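Local atomic coordinates of mitochondrial dynamics protein MID49 (Mus musculus, PDB entry 4WOY), a protein that recruits the fission mediator dynamin-related protein 1 to the mitochondrial outer membrane, regulates its GTPase activity and is required for mitochondrial fission. Residues Arg70-Leu75 and Ala177-Val182. The protein carries 1 engineered substitution. Residues are numbered along the deposited sequence; the frame is centred on the assembly and turned at random.
Sequences RLLAPL and AVLMVV
One face of the Arg70 guanidinium receives Leu179, whose CD1 sits 4.1 Å above the plane, displaced toward the rim; at the polar end, Arg70 NH2 forms a salt bridge with Asp208. The same methyl also touches Arg70 CB and lies 3.7 Å from Leu72 CD2. Strand alternation puts Leu179 on the sheet face shared by Arg70, Leu72, Pro74 and Val181, and its chi1 of -57° sets CG anti to the carbonyl carbon, beside the backbone N. Further on, Val181 CG2 packs 3.7 Å from Pro74 CA, while Val181 CG1 approaches Leu72 CD2. Five backbone hydrogen bonds set the register, Leu71 opposite Val178 and Ala73 opposite Met180. Leu71 bonds through N to Ala177 O and through O to Leu179 N, Ala73 likewise to Leu179 O and Val181 N, and Leu75 N reaches Val181 O; partners two residues apart are the evidence for parallel pairing, and the two short axes diverge by 37°. Strand 69-74 thus joins strand 173-182 within the central mixed sheet of the nucleotidyltransferase-like domain, with strand 52-54 antiparallel on its other edge. The bonds differ in direction: Val181 N stands above the Ala73 carbonyl plane, whereas Leu75 N meets Val181 O at a C=O...N angle of 170°. The opposite face carries Leu71, Ala73, Val178 and Met180; helix 126-139 covers it through Leu129 and Leu133 against Met180 and through Leu133 and Leu137 against Val178. Where strand 69-74 has ended, Leu75 crosses Met180 obliquely, its CD1 3.8 Å from Met180 CB, and Leu75 CB touches Val182 CG1.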
ATOM      1  N   ARG A  70      -1.808  -4.904   5.102  1.00 47.76           N
ATOM      2  CA  ARG A  70      -0.733  -4.176   5.768  1.00 45.62           C
ATOM      3  C   ARG A  70      -0.641  -4.558   7.244  1.00 43.08           C
ATOM      4  O   ARG A  70      -1.649  -4.629   7.955  1.00 52.92           O
ATOM      5  CB  ARG A  70      -0.918  -2.665   5.599  1.00 42.51           C
ATOM      6  CG  ARG A  70      -1.689  -2.312   4.343  1.00 51.84           C
ATOM      7  CD  ARG A  70      -1.246  -1.017   3.670  1.00 58.73           C
ATOM      8  NE  ARG A  70      -1.085   0.087   4.599  1.00 55.07           N
ATOM      9  CZ  ARG A  70      -0.421   1.198   4.302  1.00 47.05           C
ATOM     10  NH1 ARG A  70       0.124   1.357   3.099  1.00 34.47           N
ATOM     11  NH2 ARG A  70      -0.302   2.151   5.209  1.00 39.54           N
ATOM     12  N   LEU A  71       0.574  -4.868   7.675  1.00 45.48           N
ATOM     13  CA  LEU A  71       0.864  -5.068   9.076  1.00 41.64           C
ATOM     14  C   LEU A  71       1.849  -3.958   9.476  1.00 43.99           C
ATOM     15  O   LEU A  71       3.054  -4.012   9.163  1.00 37.23           O
ATOM     16  CB  LEU A  71       1.423  -6.463   9.313  1.00 41.13           C
ATOM     17  CG  LEU A  71       1.366  -6.953  10.749  1.00 56.72           C
ATOM     18  CD1 LEU A  71      -0.061  -6.816  11.240  1.00 63.50           C
ATOM     19  CD2 LEU A  71       1.828  -8.396  10.850  1.00 57.59           C
ATOM     20  N   LEU A  72       1.306  -2.934  10.132  1.00 46.84           N
ATOM     21  CA  LEU A  72       2.061  -1.743  10.494  1.00 38.62           C
ATOM     22  C   LEU A  72       2.754  -1.953  11.823  1.00 42.58           C
ATOM     23  O   LEU A  72       2.107  -2.334  12.791  1.00 44.81           O
ATOM     24  CB  LEU A  72       1.151  -0.526  10.593  1.00 39.76           C
ATOM     25  CG  LEU A  72       0.348  -0.095   9.377  1.00 41.08           C
ATOM     26  CD1 LEU A  72      -0.163   1.328   9.558  1.00 35.27           C
ATOM     27  CD2 LEU A  72       1.175  -0.235   8.111  1.00 43.80           C
ATOM     28  N   ALA A  73       4.070  -1.739  11.845  1.00 40.34           N
ATOM     29  CA  ALA A  73       4.869  -1.752  13.069  1.00 41.46           C
ATOM     30  C   ALA A  73       5.472  -0.349  13.282  1.00 41.13           C
ATOM     31  O   ALA A  73       6.504  -0.015  12.694  1.00 37.58           O
ATOM     32  CB  ALA A  73       5.964  -2.834  13.006  1.00 34.45           C
ATOM     33  N   PRO A  74       4.794   0.493  14.080  1.00 36.48           N
ATOM     34  CA  PRO A  74       5.244   1.886  14.243  1.00 30.24           C
ATOM     35  C   PRO A  74       6.453   2.036  15.151  1.00 34.41           C
ATOM     36  O   PRO A  74       6.470   1.528  16.262  1.00 35.80           O
ATOM     37  CB  PRO A  74       4.020   2.590  14.839  1.00 31.62           C
ATOM     38  CG  PRO A  74       3.222   1.495  15.498  1.00 34.24           C
ATOM     39  CD  PRO A  74       3.469   0.250  14.689  1.00 31.76           C
ATOM     40  N   LEU A  75       7.468   2.733  14.654  1.00 34.05           N
ATOM     41  CA  LEU A  75       8.607   3.103  15.473  1.00 32.94           C
ATOM     42  C   LEU A  75       8.175   4.233  16.383  1.00 32.06           C
ATOM     43  O   LEU A  75       7.442   5.129  15.939  1.00 36.39           O
ATOM     44  CB  LEU A  75       9.782   3.545  14.605  1.00 42.41           C
ATOM     45  CG  LEU A  75      10.625   2.476  13.915  1.00 43.18           C
ATOM     46  CD1 LEU A  75       9.927   1.938  12.660  1.00 27.33           C
ATOM     47  CD2 LEU A  75      12.008   3.052  13.619  1.00 35.97           C
ATOM     48  N   ALA A 177       2.045  -7.684   4.430  1.00 47.94           N
ATOM     49  CA  ALA A 177       3.239  -6.860   4.243  1.00 43.70           C
ATOM     50  C   ALA A 177       3.616  -6.277   5.589  1.00 42.86           C
ATOM     51  O   ALA A 177       2.870  -5.463   6.154  1.00 42.03           O
ATOM     52  CB  ALA A 177       3.009  -5.759   3.209  1.00 37.03           C
ATOM     53  N   VAL A 178       4.752  -6.707   6.130  1.00 46.33           N
ATOM     54  CA  VAL A 178       5.191  -6.189   7.417  1.00 46.61           C
ATOM     55  C   VAL A 178       5.864  -4.850   7.184  1.00 43.15           C
ATOM     56  O   VAL A 178       6.917  -4.784   6.543  1.00 44.62           O
ATOM     57  CB  VAL A 178       6.155  -7.128   8.123  1.00 53.78           C
ATOM     58  CG1 VAL A 178       6.506  -6.568   9.479  1.00 51.71           C
ATOM     59  CG2 VAL A 178       5.546  -8.515   8.245  1.00 57.45           C
ATOM     60  N   LEU A 179       5.235  -3.784   7.682  1.00 33.65           N
ATOM     61  CA  LEU A 179       5.701  -2.434   7.402  1.00 35.04           C
ATOM     62  C   LEU A 179       6.140  -1.695   8.645  1.00 32.23           C
ATOM     63  O   LEU A 179       5.303  -1.314   9.474  1.00 40.12           O
ATOM     64  CB  LEU A 179       4.608  -1.632   6.705  1.00 32.72           C
ATOM     65  CG  LEU A 179       4.065  -2.220   5.408  1.00 38.44           C
ATOM     66  CD1 LEU A 179       2.739  -1.551   5.069  1.00 31.06           C
ATOM     67  CD2 LEU A 179       5.077  -2.049   4.256  1.00 35.40           C
ATOM     68  N   MET A 180       7.448  -1.465   8.767  1.00 31.46           N
ATOM     69  CA  MET A 180       7.949  -0.584   9.843  1.00 36.07           C
ATOM     70  C   MET A 180       7.724   0.868   9.420  1.00 29.48           C
ATOM     71  O   MET A 180       8.143   1.272   8.338  1.00 26.98           O
ATOM     72  CB  MET A 180       9.430  -0.838  10.150  1.00 34.75           C
ATOM     73  CG  MET A 180       9.694  -2.135  10.947  1.00 36.74           C
ATOM     74  SD  MET A 180      11.435  -2.559  11.118  1.00 49.59           S
ATOM     75  CE  MET A 180      11.956  -2.727   9.412  1.00 33.08           C
ATOM     76  N   VAL A 181       7.031   1.640  10.242  1.00 36.33           N
ATOM     77  CA  VAL A 181       6.586   2.946   9.799  1.00 32.60           C
ATOM     78  C   VAL A 181       6.908   4.048  10.801  1.00 35.28           C
ATOM     79  O   VAL A 181       7.021   3.786  12.010  1.00 34.85           O
ATOM     80  CB  VAL A 181       5.072   2.929   9.486  1.00 33.94           C
ATOM     81  CG1 VAL A 181       4.754   1.852   8.438  1.00 26.97           C
ATOM     82  CG2 VAL A 181       4.250   2.680  10.744  1.00 34.41           C
ATOM     83  N   VAL A 182       7.121   5.264  10.277  1.00 36.30           N
ATOM     84  CA  VAL A 182       7.224   6.480  11.105  1.00 38.46           C
ATOM     85  C   VAL A 182       6.155   7.488  10.603  1.00 36.99           C
ATOM     86  O   VAL A 182       5.749   7.421   9.419  1.00 32.80           O
ATOM     87  CB  VAL A 182       8.658   7.104  11.069  1.00 47.24           C
ATOM     88  CG1 VAL A 182       9.724   6.071  11.413  1.00 39.68           C
ATOM     89  CG2 VAL A 182       8.959   7.678   9.743  1.00 48.81           C
TER